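Side-chain contact in membrane lipoprotein TpN32 (Treponema pallidum, PDB 1XS5), which binds L-methionine in the cleft of a periplasmic-binding-protein fold and probably delivers it for uptake as a membrane-anchored lipoprotein: residues 42-47 / 56-61. Residues are numbered along the deposited sequence; the frame is centred on the assembly and turned at random.
Sequences ALNEAV and FFQHVP. With MET (methionine), chain B.
Leu43, on helix 40-49, meets the Phe57 ring from above: its CD1 stands 3.7 Å from the ring centroid, 12° off the normal, a CH-pi contact over the face. CB of Leu43 adds a second touch, 3.6 Å from Phe57 CE1. On the opposite face lies CB of Gln58, so the ring is held between an aliphatic group of the helix and one of its chain neighbour.

One residue on, Asn44 pairs its amide with that of Gln58 in a cyclic, two-bond arrangement, the planes 23° apart. Gln58 NE2 donates to Asn44 OD1 over 3.0 Å, reaching a lone pair of that oxygen in its carbonyl plane. Asn44 ND2 returns a nearly straight bond (170°) of 3.0 Å to Gln58 OE1. The Gln58 chain, extended beyond CG, carries its amide to the helix, while OD1 of Asn44 lies at the edge of the Phe57 ring. Asn55 ND2 gives Asn44 OD1 a further bond, and His62 ND1 bonds Gln58 OE1, favouring this sense over the doubly flipped one.

The far side of this layer is the ligand pocket: Gln58 CB lies 3.6 Å from CE of the bound methionine, whose sulfur lies over one face of the His59 ring, toward its rim. Reciprocal bonding thus gives each buried amide an acceptor and a donor and couples them, while apolar parts of Phe57 and Gln58 meet the ligand's thioether end.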
# COMPACT_ATOMS: atom_id res chain seq x y z
N ALA A 42 13.01 -6.51 -1.01
CA ALA A 42 13.84 -6.90 0.13
C ALA A 42 13.02 -7.35 1.34
O ALA A 42 13.42 -8.25 2.13
CB ALA A 42 14.74 -5.72 0.49
N LEU A 43 11.88 -6.71 1.54
CA LEU A 43 11.03 -7.07 2.67
C LEU A 43 10.47 -8.49 2.52
O LEU A 43 10.37 -9.23 3.49
CB LEU A 43 9.84 -6.09 2.77
CG LEU A 43 10.13 -4.77 3.52
CD1 LEU A 43 9.26 -3.60 3.00
CD2 LEU A 43 9.84 -5.03 5.00
N ASN A 44 10.02 -8.83 1.32
CA ASN A 44 9.46 -10.17 1.13
C ASN A 44 10.55 -11.25 1.08
O ASN A 44 10.34 -12.36 1.58
CB ASN A 44 8.57 -10.22 -0.13
CG ASN A 44 7.16 -9.68 0.15
OD1 ASN A 44 6.66 -9.80 1.25
ND2 ASN A 44 6.51 -9.11 -0.88
N GLU A 45 11.69 -10.93 0.49
CA GLU A 45 12.77 -11.91 0.44
C GLU A 45 13.28 -12.19 1.87
O GLU A 45 13.71 -13.30 2.16
CB GLU A 45 13.91 -11.40 -0.44
CG GLU A 45 13.55 -11.30 -1.91
CD GLU A 45 14.74 -10.92 -2.82
OE1 GLU A 45 15.67 -10.22 -2.37
OE2 GLU A 45 14.72 -11.32 -4.01
N ALA A 46 13.23 -11.20 2.77
CA ALA A 46 13.75 -11.42 4.13
C ALA A 46 12.82 -12.35 4.87
O ALA A 46 13.27 -13.17 5.72
CB ALA A 46 13.91 -10.09 4.91
N VAL A 47 11.52 -12.23 4.62
CA VAL A 47 10.60 -13.18 5.27
C VAL A 47 10.84 -14.60 4.64
O VAL A 47 10.89 -15.60 5.36
CB VAL A 47 9.10 -12.77 5.06
CG1 VAL A 47 8.17 -13.97 5.46
CG2 VAL A 47 8.75 -11.53 5.92
N PHE A 56 5.00 -6.13 7.39
CA PHE A 56 3.74 -5.40 7.35
C PHE A 56 3.90 -4.16 6.46
O PHE A 56 4.32 -3.09 6.92
CB PHE A 56 3.33 -5.03 8.79
CG PHE A 56 2.02 -4.24 8.89
CD1 PHE A 56 0.91 -4.59 8.13
CD2 PHE A 56 1.90 -3.20 9.76
CE1 PHE A 56 -0.29 -3.89 8.27
CE2 PHE A 56 0.71 -2.51 9.89
CZ PHE A 56 -0.37 -2.87 9.15
N PHE A 57 3.57 -4.31 5.18
CA PHE A 57 3.71 -3.16 4.26
C PHE A 57 2.93 -3.26 2.95
O PHE A 57 2.88 -2.28 2.22
CB PHE A 57 5.18 -2.99 3.85
CG PHE A 57 5.61 -3.97 2.76
CD1 PHE A 57 5.89 -5.30 3.05
CD2 PHE A 57 5.73 -3.54 1.43
CE1 PHE A 57 6.30 -6.20 2.04
CE2 PHE A 57 6.13 -4.41 0.42
CZ PHE A 57 6.43 -5.74 0.72
N GLN A 58 2.30 -4.40 2.67
CA GLN A 58 1.68 -4.60 1.37
C GLN A 58 0.24 -5.10 1.44
O GLN A 58 -0.25 -5.44 2.52
CB GLN A 58 2.50 -5.64 0.61
CG GLN A 58 2.27 -7.11 1.16
CD GLN A 58 3.39 -8.12 0.82
OE1 GLN A 58 3.70 -8.37 -0.33
NE2 GLN A 58 3.98 -8.69 1.83
N HIS A 59 -0.39 -5.18 0.26
CA HIS A 59 -1.73 -5.74 0.17
C HIS A 59 -1.63 -7.14 -0.51
O HIS A 59 -0.55 -7.53 -0.98
CB HIS A 59 -2.68 -4.78 -0.59
CG HIS A 59 -2.10 -4.20 -1.84
ND1 HIS A 59 -1.69 -4.96 -2.92
CD2 HIS A 59 -1.92 -2.91 -2.21
CE1 HIS A 59 -1.29 -4.17 -3.89
NE2 HIS A 59 -1.43 -2.92 -3.49
N VAL A 60 -2.72 -7.92 -0.54
CA VAL A 60 -2.63 -9.24 -1.12
C VAL A 60 -2.21 -9.34 -2.61
O VAL A 60 -1.43 -10.24 -2.97
CB VAL A 60 -3.94 -10.08 -0.85
CG1 VAL A 60 -3.84 -11.43 -1.54
CG2 VAL A 60 -4.07 -10.33 0.67
N PRO A 61 -2.73 -8.45 -3.49
CA PRO A 61 -2.32 -8.53 -4.90
C PRO A 61 -0.79 -8.36 -5.03
O PRO A 61 -0.16 -8.99 -5.86
CB PRO A 61 -3.09 -7.38 -5.56
CG PRO A 61 -4.40 -7.40 -4.83
CD PRO A 61 -3.94 -7.60 -3.35
N MET B . 0.59 0.85 1.74
CA MET B . 0.51 0.54 0.27
C MET B . -0.91 0.75 -0.32
O MET B . -1.03 1.38 -1.40
CB MET B . 0.94 -0.92 0.00
CG MET B . 1.15 -1.19 -1.47
SD MET B . 1.61 -2.89 -1.87
CE MET B . 3.40 -2.80 -1.43
OXT MET B . -1.88 0.27 0.30